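Local coordinates for protein 2-hydroxyhepta-2,4-diene-1,7-dioate isomerase (Mycobacterium abscessus, PDB 3RR6) that probably acts as a metal-binding isomerase or hydrolase of the fumarylacetoacetate hydrolase family, though its own activity is unestablished, at residues A[56-61]-A[175-180]. Sequence-based numbering, arbitrary orientation. Where two conformers were deposited one is given.
Sequences VRLLAP and GPWIVT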
loop_
_atom_site.group_PDB
_atom_site.type_symbol
_atom_site.label_atom_id
_atom_site.label_comp_id
_atom_site.label_asym_id
_atom_site.label_seq_id
_atom_site.Cartn_x
_atom_site.Cartn_y
_atom_site.Cartn_z
ATOM N N VAL A 56 12.087 11.382 14.911
ATOM C CA VAL A 56 12.406 11.070 13.518
ATOM C C VAL A 56 11.166 11.160 12.636
ATOM O O VAL A 56 10.036 11.282 13.130
ATOM C CB VAL A 56 13.073 9.677 13.385
ATOM C CG1 VAL A 56 14.373 9.640 14.195
ATOM C CG2 VAL A 56 12.120 8.572 13.817
ATOM N N ARG A 57 11.396 11.102 11.329
ATOM C CA ARG A 57 10.329 11.243 10.346
ATOM C C ARG A 57 10.186 9.952 9.548
ATOM O O ARG A 57 11.132 9.524 8.898
ATOM C CB ARG A 57 10.639 12.402 9.398
ATOM C CG ARG A 57 9.450 12.845 8.566
ATOM C CD ARG A 57 9.757 14.102 7.764
ATOM N NE ARG A 57 10.459 13.810 6.516
ATOM C CZ ARG A 57 11.738 14.096 6.290
ATOM N NH1 ARG A 57 12.469 14.691 7.225
ATOM N NH2 ARG A 57 12.286 13.793 5.122
ATOM N N LEU A 58 9.001 9.351 9.608
ATOM C CA LEU A 58 8.692 8.152 8.835
ATOM C C LEU A 58 8.631 8.482 7.346
ATOM O O LEU A 58 8.024 9.482 6.938
ATOM C CB LEU A 58 7.352 7.538 9.266
ATOM C CG LEU A 58 7.310 6.858 10.632
ATOM C CD1 LEU A 58 5.869 6.582 11.060
ATOM C CD2 LEU A 58 8.129 5.575 10.595
ATOM N N LEU A 59 9.271 7.632 6.555
ATOM C CA LEU A 59 9.267 7.705 5.094
ATOM C C LEU A 59 8.450 6.541 4.549
ATOM O O LEU A 59 7.920 5.743 5.318
ATOM C CB LEU A 59 10.700 7.603 4.579
ATOM C CG LEU A 59 11.712 8.578 5.178
ATOM C CD1 LEU A 59 13.100 8.285 4.658
ATOM C CD2 LEU A 59 11.293 10.013 4.868
ATOM N N ALA A 60 8.344 6.412 3.227
ATOM C CA ALA A 60 7.773 5.187 2.669
ATOM C C ALA A 60 8.603 4.019 3.197
ATOM O O ALA A 60 9.824 4.128 3.277
ATOM C CB ALA A 60 7.789 5.201 1.149
ATOM N N PRO A 61 7.949 2.911 3.579
ATOM C CA PRO A 61 8.667 1.897 4.376
ATOM C C PRO A 61 9.598 0.947 3.626
ATOM O O PRO A 61 10.273 0.132 4.264
ATOM C CB PRO A 61 7.528 1.107 5.024
ATOM C CG PRO A 61 6.379 1.280 4.100
ATOM C CD PRO A 61 6.492 2.694 3.616
ATOM N N GLY A 175 2.662 3.332 3.585
ATOM C CA GLY A 175 3.101 3.412 4.975
ATOM C C GLY A 175 1.997 3.076 5.951
ATOM O O GLY A 175 0.937 2.619 5.540
ATOM N N PRO A 176 2.221 3.320 7.253
ATOM C CA PRO A 176 3.397 3.970 7.866
ATOM C C PRO A 176 4.589 3.040 8.106
ATOM O O PRO A 176 5.704 3.509 8.346
ATOM C CB PRO A 176 2.849 4.457 9.206
ATOM C CG PRO A 176 1.810 3.467 9.537
ATOM C CD PRO A 176 1.147 3.122 8.241
ATOM N N TRP A 177 4.332 1.739 8.059
ATOM C CA TRP A 177 5.331 0.709 8.326
ATOM C C TRP A 177 4.781 -0.618 7.851
ATOM O O TRP A 177 3.590 -0.732 7.545
ATOM C CB TRP A 177 5.688 0.635 9.825
ATOM C CG TRP A 177 4.512 0.718 10.746
ATOM C CD1 TRP A 177 3.472 -0.163 10.847
ATOM C CD2 TRP A 177 4.257 1.748 11.704
ATOM N NE1 TRP A 177 2.571 0.272 11.795
ATOM C CE2 TRP A 177 3.038 1.436 12.345
ATOM C CE3 TRP A 177 4.936 2.917 12.077
ATOM C CZ2 TRP A 177 2.478 2.252 13.338
ATOM C CZ3 TRP A 177 4.381 3.726 13.087
ATOM C CH2 TRP A 177 3.162 3.384 13.692
ATOM N N ILE A 178 5.648 -1.624 7.822
ATOM C CA ILE A 178 5.302 -2.957 7.354
ATOM C C ILE A 178 5.202 -3.891 8.551
ATOM O O ILE A 178 6.163 -4.026 9.300
ATOM C CB ILE A 178 6.379 -3.465 6.385
ATOM C CG1 ILE A 178 6.408 -2.597 5.131
ATOM C CG2 ILE A 178 6.141 -4.934 6.002
ATOM C CD1 ILE A 178 7.704 -2.698 4.336
ATOM N N VAL A 179 4.051 -4.539 8.722
ATOM C CA VAL A 179 3.844 -5.473 9.842
ATOM C C VAL A 179 4.104 -6.885 9.355
ATOM O O VAL A 179 3.475 -7.338 8.399
ATOM C CB VAL A 179 2.423 -5.354 10.420
ATOM C CG1 VAL A 179 2.249 -6.282 11.626
ATOM C CG2 VAL A 179 2.148 -3.907 10.816
ATOM N N THR A 180 5.045 -7.578 9.990
ATOM C CA THR A 180 5.500 -8.867 9.481
ATOM C C THR A 180 4.793 -10.088 10.056
ATOM O O THR A 180 4.955 -11.177 9.508
ATOM C CB THR A 180 6.992 -9.070 9.743
ATOM O OG1 THR A 180 7.203 -9.130 11.165
ATOM C CG2 THR A 180 7.806 -7.961 9.114
HETATM O O HOH W 1 8.287 3.717 7.160
#
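Leu58 CD1 meets the benzo part of the Trp177 indole obliquely, 3.8 Å from Trp177 CZ3 and nearly as close to CE3. The same methyl is 4.1 Å from Pro176 CB, while the other branch, CD2, lies beside the Pro176 carbonyl. Trp177 CG sits between its own backbone N and carbonyl carbon (chi1 43°), a rotamer that folds the indole back over the preceding proline, whose CG lies 3.6 Å above the centre of one ring face. Arg6 makes a cation-pi contact with the indole, and NE1 bonds to the Ile253 carbonyl. At the other end, Pro61 sets its CD edge against Gly175 and its CB against Ile178. Its CD touches Gly175 CA at 3.7 Å, and its CB meets Ile178 CD1 at 3.9 Å, the two side chains crossing at a slant. The contact joins the Rv2993c-like N-terminal part to the FAA hydrolase part of the chain; strand 6-12 pairs with both 57-58 and 172-179. The chain turns a corner at Pro176, which follows a cis peptide bond, and Gly175 has backbone angles (147°/-170°) that are open to glycine because it lacks a CB. A water bridges the segments where their backbones do not pair directly, 2.8 Å from both Leu59 O and Pro176 O. Pro61 O, 3.8 Å from Ile178 CD1, is buried against that methyl without a polar partner in the model.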